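Local coordinates for uncharacterized protein (Bacteroides eggerthii DSM 20697, PDB 4ECO) that is of unknown function but, as a leucine-rich repeat protein, probably binds other proteins through its curved solenoid, at residues A[148-152]-A[178-183]; A[155-159]-A[460-464]; A[418-422]-A[445-451]; A[555-561]-A[577-583]; A[562-567]-A[583-589]. All blocks are in the same frame, centred on the assembly; numbering follows the deposited sequence. Where two conformers were deposited one is given.

Interaction 1: A[148-152]-A[178-183]; sequences TFVDY and SSRITL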
# COMPACT_ATOMS: atom_id res chain seq x y z
N THR A 148 1.85 -4.32 -5.24
CA THR A 148 0.82 -4.13 -6.27
C THR A 148 -0.40 -3.34 -5.79
O THR A 148 -0.86 -2.46 -6.54
CB THR A 148 0.34 -5.48 -6.83
OG1 THR A 148 1.48 -6.26 -7.12
CG2 THR A 148 -0.51 -5.33 -8.11
N PHE A 149 -0.93 -3.68 -4.60
CA PHE A 149 -2.18 -3.08 -4.14
C PHE A 149 -2.11 -2.26 -2.85
O PHE A 149 -3.13 -1.65 -2.51
CB PHE A 149 -3.20 -4.20 -3.90
CG PHE A 149 -3.51 -5.05 -5.10
CD1 PHE A 149 -4.35 -4.59 -6.11
CD2 PHE A 149 -2.95 -6.32 -5.23
CE1 PHE A 149 -4.64 -5.38 -7.22
CE2 PHE A 149 -3.26 -7.13 -6.32
CZ PHE A 149 -4.10 -6.65 -7.31
N VAL A 150 -0.97 -2.28 -2.12
CA VAL A 150 -0.95 -1.64 -0.79
C VAL A 150 0.08 -0.49 -0.69
O VAL A 150 -0.26 0.60 -0.19
CB VAL A 150 -0.70 -2.70 0.33
CG1 VAL A 150 -0.91 -2.12 1.71
CG2 VAL A 150 -1.58 -3.94 0.15
N ASP A 151 1.33 -0.73 -1.11
CA ASP A 151 2.40 0.28 -1.03
C ASP A 151 2.06 1.53 -1.79
O ASP A 151 1.55 1.45 -2.92
CB ASP A 151 3.73 -0.27 -1.55
CG ASP A 151 4.46 -1.16 -0.58
OD1 ASP A 151 4.15 -1.09 0.65
OD2 ASP A 151 5.37 -1.89 -1.03
N TYR A 152 2.35 2.67 -1.14
CA TYR A 152 2.10 4.03 -1.63
C TYR A 152 3.02 5.03 -0.89
O TYR A 152 3.28 4.84 0.31
CB TYR A 152 0.61 4.36 -1.39
CG TYR A 152 0.06 5.66 -1.94
CD1 TYR A 152 -0.21 5.80 -3.30
CD2 TYR A 152 -0.37 6.66 -1.09
CE1 TYR A 152 -0.79 6.96 -3.81
CE2 TYR A 152 -0.96 7.83 -1.59
CZ TYR A 152 -1.18 7.97 -2.94
OH TYR A 152 -1.76 9.12 -3.40
N SER A 178 2.95 7.26 -8.91
CA SER A 178 2.11 6.23 -8.31
C SER A 178 2.01 5.02 -9.22
O SER A 178 1.84 5.16 -10.44
CB SER A 178 0.72 6.79 -8.03
OG SER A 178 0.79 7.97 -7.24
N SER A 179 2.16 3.84 -8.62
CA SER A 179 2.11 2.55 -9.31
C SER A 179 1.03 1.63 -8.71
O SER A 179 0.70 0.60 -9.32
CB SER A 179 3.47 1.88 -9.24
OG SER A 179 4.01 1.95 -7.93
N ARG A 180 0.49 1.98 -7.52
CA ARG A 180 -0.48 1.16 -6.79
C ARG A 180 -1.78 1.05 -7.56
O ARG A 180 -2.32 2.06 -8.02
CB ARG A 180 -0.73 1.71 -5.36
CG ARG A 180 -1.74 0.92 -4.54
CD ARG A 180 -1.86 1.35 -3.09
NE ARG A 180 -2.32 2.73 -2.94
CZ ARG A 180 -3.59 3.12 -2.99
NH1 ARG A 180 -4.56 2.23 -3.19
NH2 ARG A 180 -3.90 4.40 -2.86
N ILE A 181 -2.26 -0.21 -7.71
CA ILE A 181 -3.50 -0.55 -8.37
C ILE A 181 -4.63 -0.53 -7.36
O ILE A 181 -4.48 -1.03 -6.24
CB ILE A 181 -3.42 -1.95 -9.08
CG1 ILE A 181 -2.22 -2.07 -10.04
CG2 ILE A 181 -4.73 -2.39 -9.74
CD1 ILE A 181 -2.08 -1.01 -11.14
N THR A 182 -5.77 0.05 -7.77
CA THR A 182 -7.00 0.03 -7.01
C THR A 182 -7.98 -0.77 -7.82
O THR A 182 -8.20 -0.48 -9.00
CB THR A 182 -7.51 1.44 -6.67
OG1 THR A 182 -6.48 2.18 -5.98
CG2 THR A 182 -8.81 1.40 -5.82
N LEU A 183 -8.56 -1.80 -7.20
CA LEU A 183 -9.54 -2.61 -7.91
C LEU A 183 -10.81 -1.84 -8.18
O LEU A 183 -11.33 -1.13 -7.30
CB LEU A 183 -9.91 -3.88 -7.15
CG LEU A 183 -8.93 -5.01 -7.09
CD1 LEU A 183 -9.63 -6.23 -6.60
CD2 LEU A 183 -8.34 -5.32 -8.45

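Interaction 2: A[155-159]-A[460-464]; sequences REDFS and SSINL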
# COMPACT_ATOMS: atom_id res chain seq x y z
N ARG A 155 4.08 11.09 0.43
CA ARG A 155 4.62 12.38 -0.03
C ARG A 155 3.99 12.79 -1.40
O ARG A 155 4.07 13.94 -1.79
CB ARG A 155 6.15 12.36 -0.12
CG ARG A 155 6.80 12.00 1.20
CD ARG A 155 8.30 11.90 1.09
NE ARG A 155 8.66 11.00 0.01
CZ ARG A 155 9.86 10.96 -0.57
NH1 ARG A 155 10.82 11.79 -0.18
NH2 ARG A 155 10.08 10.13 -1.58
N GLU A 156 3.31 11.86 -2.06
CA GLU A 156 2.59 12.06 -3.32
C GLU A 156 1.61 13.25 -3.23
O GLU A 156 1.42 13.99 -4.20
CB GLU A 156 1.84 10.74 -3.68
CG GLU A 156 1.08 10.74 -5.00
CD GLU A 156 1.85 11.11 -6.25
OE1 GLU A 156 3.04 10.72 -6.38
OE2 GLU A 156 1.25 11.78 -7.13
N ASP A 157 1.02 13.44 -2.06
CA ASP A 157 0.04 14.49 -1.78
C ASP A 157 0.66 15.88 -1.68
O ASP A 157 -0.10 16.86 -1.56
CB ASP A 157 -0.74 14.19 -0.51
CG ASP A 157 -1.77 13.12 -0.74
OD1 ASP A 157 -2.34 13.08 -1.85
OD2 ASP A 157 -2.04 12.34 0.21
N PHE A 158 2.00 15.97 -1.77
CA PHE A 158 2.67 17.26 -1.83
C PHE A 158 2.41 17.88 -3.18
O PHE A 158 2.26 17.17 -4.16
CB PHE A 158 4.16 17.11 -1.59
CG PHE A 158 4.55 16.99 -0.16
CD1 PHE A 158 4.14 17.94 0.77
CD2 PHE A 158 5.44 16.01 0.25
CE1 PHE A 158 4.54 17.87 2.09
CE2 PHE A 158 5.86 15.94 1.58
CZ PHE A 158 5.39 16.86 2.50
N SER A 159 2.38 19.21 -3.23
CA SER A 159 2.15 19.93 -4.48
C SER A 159 3.29 19.68 -5.45
O SER A 159 4.41 19.33 -5.05
CB SER A 159 2.01 21.42 -4.20
OG SER A 159 3.23 22.00 -3.78
N SER A 460 11.44 16.11 8.17
CA SER A 460 12.05 16.86 7.10
C SER A 460 10.94 17.49 6.19
O SER A 460 11.21 18.45 5.47
CB SER A 460 13.02 16.00 6.29
OG SER A 460 12.45 14.80 5.77
N SER A 461 9.71 16.95 6.25
CA SER A 461 8.57 17.45 5.47
C SER A 461 7.24 17.23 6.20
O SER A 461 7.05 16.20 6.85
CB SER A 461 8.52 16.80 4.10
OG SER A 461 8.27 15.41 4.20
N ILE A 462 6.33 18.21 6.06
CA ILE A 462 5.01 18.17 6.65
C ILE A 462 3.96 18.62 5.61
O ILE A 462 4.16 19.60 4.90
CB ILE A 462 4.94 19.01 7.94
CG1 ILE A 462 3.63 18.78 8.72
CG2 ILE A 462 5.24 20.51 7.72
CD1 ILE A 462 3.64 19.21 10.17
N ASN A 463 2.84 17.91 5.56
CA ASN A 463 1.76 18.28 4.67
C ASN A 463 0.58 18.64 5.51
O ASN A 463 0.05 17.80 6.21
CB ASN A 463 1.44 17.14 3.71
CG ASN A 463 0.72 17.61 2.48
OD1 ASN A 463 0.01 18.66 2.44
ND2 ASN A 463 0.88 16.81 1.45
N LEU A 464 0.22 19.91 5.52
CA LEU A 464 -0.91 20.41 6.31
C LEU A 464 -1.96 21.01 5.38
O LEU A 464 -2.85 21.72 5.83
CB LEU A 464 -0.41 21.43 7.34
CG LEU A 464 0.11 20.81 8.61
CD1 LEU A 464 1.00 21.77 9.36
CD2 LEU A 464 -1.04 20.35 9.48

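Interaction 3: A[418-422]-A[445-451]; sequences DGKNF and ISKFPKE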
# COMPACT_ATOMS: atom_id res chain seq x y z
N ASP A 418 -12.86 20.19 19.47
CA ASP A 418 -12.40 21.39 20.17
C ASP A 418 -10.98 21.84 19.70
O ASP A 418 -10.25 22.47 20.47
CB ASP A 418 -12.42 21.18 21.72
CG ASP A 418 -12.19 22.45 22.55
OD1 ASP A 418 -13.00 23.39 22.45
OD2 ASP A 418 -11.16 22.50 23.28
N GLY A 419 -10.64 21.58 18.44
CA GLY A 419 -9.36 21.97 17.85
C GLY A 419 -8.13 21.27 18.42
O GLY A 419 -7.01 21.78 18.29
N LYS A 420 -8.31 20.08 19.04
CA LYS A 420 -7.21 19.32 19.62
C LYS A 420 -6.75 18.27 18.62
O LYS A 420 -7.57 17.49 18.11
CB LYS A 420 -7.63 18.67 20.96
CG LYS A 420 -8.16 19.65 22.00
CD LYS A 420 -7.14 20.70 22.43
CE LYS A 420 -7.76 21.84 23.19
NZ LYS A 420 -6.83 23.01 23.26
N ASN A 421 -5.43 18.26 18.32
CA ASN A 421 -4.83 17.33 17.36
C ASN A 421 -4.41 16.03 18.04
O ASN A 421 -4.16 15.00 17.37
CB ASN A 421 -3.63 17.98 16.67
CG ASN A 421 -3.90 19.35 16.10
OD1 ASN A 421 -4.86 19.56 15.35
ND2 ASN A 421 -3.08 20.31 16.46
N PHE A 422 -4.33 16.07 19.40
CA PHE A 422 -3.93 14.94 20.25
C PHE A 422 -4.90 14.80 21.38
O PHE A 422 -5.39 15.81 21.90
CB PHE A 422 -2.50 15.15 20.79
CG PHE A 422 -1.50 15.61 19.73
CD1 PHE A 422 -0.95 14.71 18.83
CD2 PHE A 422 -1.16 16.96 19.62
CE1 PHE A 422 -0.05 15.15 17.85
CE2 PHE A 422 -0.27 17.39 18.64
CZ PHE A 422 0.29 16.48 17.76
N ILE A 445 -7.59 20.55 11.18
CA ILE A 445 -6.58 21.16 12.04
C ILE A 445 -6.70 22.70 12.00
O ILE A 445 -6.45 23.30 10.96
CB ILE A 445 -5.15 20.66 11.62
CG1 ILE A 445 -5.01 19.14 11.85
CG2 ILE A 445 -4.02 21.45 12.34
CD1 ILE A 445 -3.83 18.50 11.11
N SER A 446 -7.03 23.32 13.16
CA SER A 446 -7.16 24.80 13.30
C SER A 446 -6.02 25.43 14.12
O SER A 446 -5.87 26.65 14.13
CB SER A 446 -8.49 25.17 13.96
OG SER A 446 -8.76 24.34 15.07
N LYS A 447 -5.26 24.58 14.83
CA LYS A 447 -4.13 24.93 15.68
C LYS A 447 -2.94 24.16 15.19
O LYS A 447 -3.07 22.96 14.96
CB LYS A 447 -4.43 24.61 17.16
CG LYS A 447 -5.56 25.43 17.78
CD LYS A 447 -5.25 26.93 17.84
CE LYS A 447 -6.42 27.69 18.41
NZ LYS A 447 -6.11 29.13 18.52
N PHE A 448 -1.80 24.83 15.00
CA PHE A 448 -0.59 24.18 14.48
C PHE A 448 -0.12 23.06 15.41
O PHE A 448 -0.02 23.28 16.61
CB PHE A 448 0.53 25.20 14.28
CG PHE A 448 1.74 24.64 13.56
CD1 PHE A 448 1.77 24.52 12.18
CD2 PHE A 448 2.87 24.25 14.27
CE1 PHE A 448 2.88 24.01 11.53
CE2 PHE A 448 3.98 23.72 13.62
CZ PHE A 448 3.98 23.61 12.26
N PRO A 449 0.18 21.86 14.86
CA PRO A 449 0.61 20.74 15.73
C PRO A 449 2.07 20.87 16.24
O PRO A 449 2.96 20.10 15.86
CB PRO A 449 0.42 19.50 14.84
CG PRO A 449 0.57 20.03 13.43
CD PRO A 449 0.11 21.46 13.44
N LYS A 450 2.29 21.83 17.15
CA LYS A 450 3.57 22.19 17.76
C LYS A 450 4.22 21.00 18.47
O LYS A 450 5.44 20.87 18.44
CB LYS A 450 3.38 23.36 18.77
CG LYS A 450 4.68 23.80 19.47
CD LYS A 450 4.54 25.03 20.38
CE LYS A 450 5.81 25.27 21.17
NZ LYS A 450 5.85 26.62 21.79
N GLU A 451 3.40 20.15 19.11
CA GLU A 451 3.86 19.00 19.87
C GLU A 451 4.66 17.99 19.00
O GLU A 451 5.38 17.17 19.54
CB GLU A 451 2.68 18.30 20.56
CG GLU A 451 1.94 19.17 21.57
CD GLU A 451 0.81 20.07 21.08
OE1 GLU A 451 0.56 20.15 19.85
OE2 GLU A 451 0.16 20.68 21.96
O HOH W 1 -6.21 21.83 15.58

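Interaction 4: A[555-561]-A[577-583]; sequences LREWPEG and DIRKVNE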
# COMPACT_ATOMS: atom_id res chain seq x y z
N LEU A 555 -4.00 39.31 -2.12
CA LEU A 555 -2.58 39.64 -2.32
C LEU A 555 -2.34 40.58 -3.49
O LEU A 555 -2.44 40.20 -4.66
CB LEU A 555 -1.73 38.39 -2.47
CG LEU A 555 -0.22 38.57 -2.35
CD1 LEU A 555 0.18 39.05 -0.95
CD2 LEU A 555 0.51 37.29 -2.70
N ARG A 556 -1.98 41.82 -3.13
CA ARG A 556 -1.70 42.91 -4.06
C ARG A 556 -0.21 43.30 -4.00
O ARG A 556 0.30 43.94 -4.94
CB ARG A 556 -2.62 44.12 -3.74
CG ARG A 556 -4.11 43.80 -3.98
CD ARG A 556 -5.07 44.79 -3.38
NE ARG A 556 -5.15 46.00 -4.20
CZ ARG A 556 -5.61 47.17 -3.77
NH1 ARG A 556 -6.01 47.31 -2.51
NH2 ARG A 556 -5.63 48.22 -4.58
N GLU A 557 0.50 42.85 -2.92
CA GLU A 557 1.90 43.13 -2.59
C GLU A 557 2.89 42.12 -3.21
O GLU A 557 2.83 40.91 -2.94
CB GLU A 557 2.07 43.13 -1.04
CG GLU A 557 3.47 43.39 -0.50
CD GLU A 557 3.72 43.06 0.97
OE1 GLU A 557 2.73 42.84 1.70
OE2 GLU A 557 4.91 43.01 1.38
N TRP A 558 3.85 42.64 -3.99
CA TRP A 558 4.94 41.84 -4.55
C TRP A 558 6.04 41.72 -3.49
O TRP A 558 6.37 42.73 -2.86
CB TRP A 558 5.48 42.45 -5.86
CG TRP A 558 6.78 41.84 -6.33
CD1 TRP A 558 8.04 42.23 -5.99
CD2 TRP A 558 6.92 40.66 -7.14
NE1 TRP A 558 8.96 41.38 -6.55
CE2 TRP A 558 8.31 40.42 -7.28
CE3 TRP A 558 6.02 39.81 -7.81
CZ2 TRP A 558 8.81 39.37 -8.06
CZ3 TRP A 558 6.52 38.78 -8.59
CH2 TRP A 558 7.90 38.56 -8.70
N PRO A 559 6.63 40.53 -3.27
CA PRO A 559 7.71 40.42 -2.27
C PRO A 559 9.01 41.07 -2.77
O PRO A 559 9.91 40.39 -3.30
CB PRO A 559 7.85 38.91 -2.10
CG PRO A 559 7.51 38.36 -3.48
CD PRO A 559 6.38 39.23 -3.94
N GLU A 560 9.12 42.41 -2.60
CA GLU A 560 10.31 43.13 -3.05
C GLU A 560 11.53 42.60 -2.31
O GLU A 560 11.48 42.42 -1.10
CB GLU A 560 10.17 44.64 -2.88
CG GLU A 560 9.13 45.28 -3.79
CD GLU A 560 9.42 45.38 -5.27
OE1 GLU A 560 10.59 45.17 -5.70
OE2 GLU A 560 8.46 45.71 -6.01
N GLY A 561 12.54 42.21 -3.08
CA GLY A 561 13.74 41.60 -2.55
C GLY A 561 13.86 40.11 -2.83
O GLY A 561 14.94 39.55 -2.65
N ASP A 577 -3.63 39.73 -7.31
CA ASP A 577 -3.84 41.07 -7.78
C ASP A 577 -2.55 41.89 -7.60
O ASP A 577 -2.58 43.04 -7.17
CB ASP A 577 -5.03 41.72 -7.06
CG ASP A 577 -5.59 42.97 -7.73
OD1 ASP A 577 -5.16 43.28 -8.87
OD2 ASP A 577 -6.46 43.61 -7.11
N ILE A 578 -1.41 41.28 -7.99
CA ILE A 578 -0.10 41.91 -7.88
C ILE A 578 -0.08 43.14 -8.78
O ILE A 578 -0.63 43.12 -9.89
CB ILE A 578 1.07 40.92 -8.19
CG1 ILE A 578 0.99 39.64 -7.31
CG2 ILE A 578 2.46 41.59 -8.07
CD1 ILE A 578 0.90 39.82 -5.75
N ARG A 579 0.48 44.24 -8.26
CA ARG A 579 0.56 45.53 -8.91
C ARG A 579 1.98 45.80 -9.41
O ARG A 579 2.46 45.07 -10.27
CB ARG A 579 0.07 46.64 -7.96
CG ARG A 579 -1.28 46.40 -7.30
CD ARG A 579 -2.41 46.30 -8.29
NE ARG A 579 -3.68 46.05 -7.62
CZ ARG A 579 -4.84 46.59 -7.99
NH1 ARG A 579 -4.90 47.42 -9.03
NH2 ARG A 579 -5.95 46.31 -7.32
N LYS A 580 2.64 46.83 -8.89
CA LYS A 580 3.97 47.24 -9.35
C LYS A 580 5.06 46.36 -8.74
O LYS A 580 5.14 46.19 -7.51
CB LYS A 580 4.21 48.74 -9.05
CG LYS A 580 5.59 49.34 -9.40
CD LYS A 580 5.86 49.55 -10.90
CE LYS A 580 7.00 50.52 -11.16
NZ LYS A 580 8.32 50.04 -10.65
N VAL A 581 5.92 45.82 -9.64
CA VAL A 581 7.09 45.01 -9.35
C VAL A 581 8.29 45.91 -9.70
O VAL A 581 8.52 46.21 -10.88
CB VAL A 581 7.07 43.66 -10.11
CG1 VAL A 581 8.30 42.82 -9.77
CG2 VAL A 581 5.80 42.87 -9.79
N ASN A 582 9.01 46.39 -8.66
CA ASN A 582 10.11 47.34 -8.83
C ASN A 582 11.36 46.67 -9.35
O ASN A 582 11.91 47.14 -10.34
CB ASN A 582 10.43 48.11 -7.53
CG ASN A 582 9.34 49.05 -7.03
OD1 ASN A 582 8.65 49.74 -7.81
ND2 ASN A 582 9.18 49.13 -5.72
N GLU A 583 11.85 45.61 -8.67
CA GLU A 583 13.07 44.88 -9.06
C GLU A 583 12.90 44.17 -10.40
O GLU A 583 11.83 43.62 -10.68
CB GLU A 583 13.46 43.83 -7.97
CG GLU A 583 12.39 42.78 -7.65
CD GLU A 583 12.62 41.97 -6.39
OE1 GLU A 583 13.78 41.81 -5.97
OE2 GLU A 583 11.62 41.47 -5.82

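Interaction 5: A[562-567]-A[583-589]; sequences ITLCPS and EKITPNI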
# COMPACT_ATOMS: atom_id res chain seq x y z
N ILE A 562 12.77 39.47 -3.29
CA ILE A 562 12.75 38.02 -3.58
C ILE A 562 13.85 37.64 -4.62
O ILE A 562 14.36 36.52 -4.57
CB ILE A 562 11.35 37.51 -4.00
CG1 ILE A 562 11.25 35.98 -3.83
CG2 ILE A 562 10.92 38.00 -5.40
CD1 ILE A 562 9.80 35.41 -3.59
N THR A 563 14.26 38.57 -5.52
CA THR A 563 15.31 38.25 -6.51
C THR A 563 16.66 38.07 -5.81
O THR A 563 17.59 37.54 -6.42
CB THR A 563 15.40 39.31 -7.61
OG1 THR A 563 15.82 40.55 -7.06
CG2 THR A 563 14.10 39.44 -8.40
N LEU A 564 16.74 38.45 -4.51
CA LEU A 564 17.95 38.29 -3.71
C LEU A 564 17.97 36.93 -2.97
O LEU A 564 18.91 36.68 -2.22
CB LEU A 564 18.11 39.46 -2.73
CG LEU A 564 18.25 40.87 -3.35
CD1 LEU A 564 18.60 41.87 -2.31
CD2 LEU A 564 19.34 40.93 -4.40
N CYS A 565 16.97 36.04 -3.19
CA CYS A 565 16.98 34.69 -2.59
C CYS A 565 18.00 33.87 -3.39
O CYS A 565 17.83 33.66 -4.61
CB CYS A 565 15.59 34.06 -2.58
SG CYS A 565 14.40 34.93 -1.52
N PRO A 566 19.15 33.55 -2.76
CA PRO A 566 20.26 32.94 -3.52
C PRO A 566 19.92 31.62 -4.20
O PRO A 566 20.38 31.40 -5.32
CB PRO A 566 21.36 32.74 -2.46
CG PRO A 566 20.66 32.84 -1.14
CD PRO A 566 19.53 33.78 -1.35
N SER A 567 19.08 30.79 -3.57
CA SER A 567 18.75 29.48 -4.13
C SER A 567 17.42 29.43 -4.85
O SER A 567 17.15 28.41 -5.48
CB SER A 567 18.75 28.44 -3.02
OG SER A 567 20.02 28.31 -2.42
N GLU A 583 11.85 45.61 -8.67
CA GLU A 583 13.07 44.88 -9.06
C GLU A 583 12.90 44.17 -10.40
O GLU A 583 11.83 43.62 -10.68
CB GLU A 583 13.46 43.83 -7.97
CG GLU A 583 12.39 42.78 -7.65
CD GLU A 583 12.62 41.97 -6.39
OE1 GLU A 583 13.78 41.81 -5.97
OE2 GLU A 583 11.62 41.47 -5.82
N LYS A 584 13.95 44.18 -11.22
CA LYS A 584 13.98 43.43 -12.47
C LYS A 584 14.10 41.95 -12.13
O LYS A 584 14.87 41.60 -11.24
CB LYS A 584 15.14 43.88 -13.37
CG LYS A 584 14.88 45.18 -14.10
CD LYS A 584 16.07 45.50 -14.99
CE LYS A 584 16.03 46.89 -15.58
NZ LYS A 584 17.33 47.25 -16.18
N ILE A 585 13.31 41.09 -12.79
CA ILE A 585 13.36 39.66 -12.51
C ILE A 585 14.71 39.14 -12.99
O ILE A 585 15.20 39.56 -14.03
CB ILE A 585 12.16 38.87 -13.13
CG1 ILE A 585 10.82 39.47 -12.67
CG2 ILE A 585 12.24 37.34 -12.85
CD1 ILE A 585 10.55 39.50 -11.14
N THR A 586 15.32 38.30 -12.15
CA THR A 586 16.64 37.71 -12.37
C THR A 586 16.51 36.34 -13.06
O THR A 586 15.56 35.61 -12.78
CB THR A 586 17.36 37.61 -11.03
OG1 THR A 586 16.57 36.85 -10.10
CG2 THR A 586 17.67 38.97 -10.46
N PRO A 587 17.47 35.95 -13.93
CA PRO A 587 17.36 34.65 -14.63
C PRO A 587 17.39 33.41 -13.74
O PRO A 587 16.92 32.35 -14.19
CB PRO A 587 18.57 34.62 -15.57
CG PRO A 587 19.43 35.73 -15.17
CD PRO A 587 18.63 36.72 -14.41
N ASN A 588 17.88 33.51 -12.47
CA ASN A 588 17.92 32.37 -11.56
C ASN A 588 16.51 31.93 -11.20
O ASN A 588 16.31 30.73 -10.96
CB ASN A 588 18.74 32.65 -10.30
CG ASN A 588 19.06 31.39 -9.49
OD1 ASN A 588 19.53 30.36 -10.00
ND2 ASN A 588 18.83 31.45 -8.18
N ILE A 589 15.50 32.84 -11.23
CA ILE A 589 14.11 32.42 -10.99
C ILE A 589 13.61 31.97 -12.36
O ILE A 589 12.96 32.74 -13.07
CB ILE A 589 13.26 33.53 -10.29
CG1 ILE A 589 13.88 33.86 -8.90
CG2 ILE A 589 11.78 33.09 -10.12
CD1 ILE A 589 13.82 35.28 -8.46
O HOH W 2 17.34 33.48 -7.28

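Interaction 1: A[148-152]-A[178-183]
R180 buries more surface here than any other residue. Its side chain runs under the turn that leaves helix 144-149: R180 CD lies 3.3 Å from F149 O and 3.4 Å from V150 O, R180 CB lies 3.3 Å from D151 O, and the guanidinium reaches over one face of Y152. R180 CZ is 4.8 Å from the centroid of the Y152 ring and 28° off its normal, an off-centre cation-pi contact. F149 holds the other end. F149 CE1 packs against I181 CG2 and L183 CD2, both at 3.9 Å, while I181 O meets the ring edge 3.6 Å from F149 CD1. Between these two anchors the backbones are tied by a nearly linear hydrogen bond from I181 N to T148 O (2.9 Å). F149 and L183 also both touch Y257 of strand 253-257. The contact thus folds the end of a short helix against a returning loop within the long insertion between strands 109-111 and 210-214, an excursion from the leucine-rich repeat solenoid.

Interaction 2: A[155-159]-A[460-464]
S460 sits just ahead of the strand and out of reach of 155-159, joined instead to its neighbour strands by backbone hydrogen bonds to S436 and S492. S461 points toward the insertion: its CB supports the tip of the F158 ring, 3.5 Å from CZ, while its OG is hydrogen-bonded to S437 OG. The I462 side chain turns away, yet its carbonyl takes part, with I462 O lying 3.3 Å from F158 CE1 at the ring edge. N463 points toward the partner again and supplies the hydrogen bond of the contact, ND2 to D157 O (3.2 Å); the same ND2 lies 3.5 Å from F158 CD1. L464 faces away like I462 and packs on F448. On the other side, a 3-10 turn closed by F158 N to R155 O (2.9 Å) presents F158, D157 OD2 bonds N439, and S159, N-cap of helix 160-168, bonds D494 and D519. This alternation is that of the LxxLxL strand of a leucine-rich repeat, its hydrophobic residues facing the core and its variable ones, S461 and N463, the concave surface. The insertion docks on that concave face.

Interaction 3: A[418-422]-A[445-451]
A single water mediates much of the polar contact between these two loops: it accepts from K447 N (3.0 Å) and is also hydrogen-bonded to G419 O (2.8 Å) and N421 OD1 (2.7 Å). N421 spans the gap directly as well, its ND2 donating to K447 O at 3.0 Å, so that one amide engages both the water and the facing backbone. Its OD1 additionally lies 3.5 Å from I445 CG1. G419 has a positive phi and comes close to S446, its CA 3.7 Å from S446 OG; a side chain at this position would crowd that hydroxyl. Farther along, F422 CZ rests 4.2 Å from P449 CB, and E451 OE1 approaches the ring edge 3.1 Å from F422 CE2. P449 is the centre of an inverse gamma turn, K450 N bonding F448 O (2.8 Å), just before helix 451-454. The two loops flank strand 435-439 in sequence, 418-422 preceding it and 445-451 following it; N421 pairs with I392 of the preceding repeat, while I445 bonds N467 and M468 of the next.

Interaction 4: A[555-561]-A[577-583]
The two segments run almost parallel, their end-to-end directions only 7° apart, and approach most closely where R556 and I578 have CA atoms 4.3 Å apart. There the backbones are joined by D577 N to L555 O (2.9 Å) and, weakly, R579 N to R556 O (3.3 Å), with CA-H...O contacts from R556 CA to D577 O (3.2 Å) and I578 CA to R556 O (3.6 Å). Beyond, they separate and side chains fill the gap. W558 is the apolar centre: V581 CG1 sits over its five-membered ring, 3.5 Å from the centroid, a CH-pi contact, and I578 CG2 packs on its CB at 3.8 Å. Two glutamates reach across in opposite senses. E560 receives N582 N at OE2 (2.8 Å) and E583 N at OE1 (3.3 Å), while E583 OE2 receives W558 NE1 (2.8 Å) and, weakly, G561 N (3.0 Å); E583 OE1 bonds T563. At the other end D577 OD2 pairs with R579 NH2 (2.8 Å) and lies a long 4.0 Å from R556 NE, tempering the proximity of the two arginines. The segments are successive returns of the leucine-rich repeat, after strands 540-542 and 570-572 respectively, and the second is flanked by strand 601-603, whose S601 bonds R579 and V581.

Interaction 5: A[562-567]-A[583-589]
The carboxylate of E583 serves as the acceptor hub of this contact. E583 OE1 receives the hydroxyl of T563 OG1 in a short hydrogen bond of 2.6 Å and, weakly, the backbone T563 N at 3.3 Å; the p rotamer of T563 sets its hydroxyl beside its own amide, so that both reach E583 OE1. E583 OE2 is occupied by W558 NE1 and, weakly, by G561 N, so the glutamate gathers an indole N-H, the backbone amides of G561 and T563 (both weakly) and the T563 hydroxyl. C565 N to I562 O (3.0 Å) is the backbone hydrogen bond of the 3-10 turn 562-564 itself. At the far end a water bridges the segments, donating to C565 O (2.7 Å) and accepting from N588 ND2 (2.7 Å). N588 belongs to a type I beta turn, T586 to I589, closed by I589 N to T586 O at 3.2 Å. S567 OG bonds S536 O, and I589 O has a weak bond from Y616. Apolar contacts fill the space between the polar ends: T563 CB lies 3.7 Å from T586 CG2, and I589 CD1 is 3.9 Å from T563 CA. I562 and I589 both pack on L571 of strand 570-572. Short 3-10 turns and loops of this kind, stacked between one strand and the next, are characteristic of the returning, convex side of a leucine-rich repeat solenoid.

How the interactions relate
Interactions 1 and 2 belong to the insertion between strands 109-111 and 210-214. Their segments alternate along the chain, their centres lie about 19 Å apart, and they touch where S178 OG is 3.5 Å from E156 CD. Interaction 2 spans 300 residues to bring this insertion onto strand 461-463. Interaction 3 (centres about 18 Å apart) falls within that span and joins it through L464, whose CD1 is 3.6 Å from F448 CE1. Interactions 4 and 5 come last, centres about 13 Å apart, sharing E583 and linking successive returns near the C-terminal end. Interactions 3, 4 and 5 join neighbouring repeats outside the parallel sheet, while the insertion lies against part of its concave face.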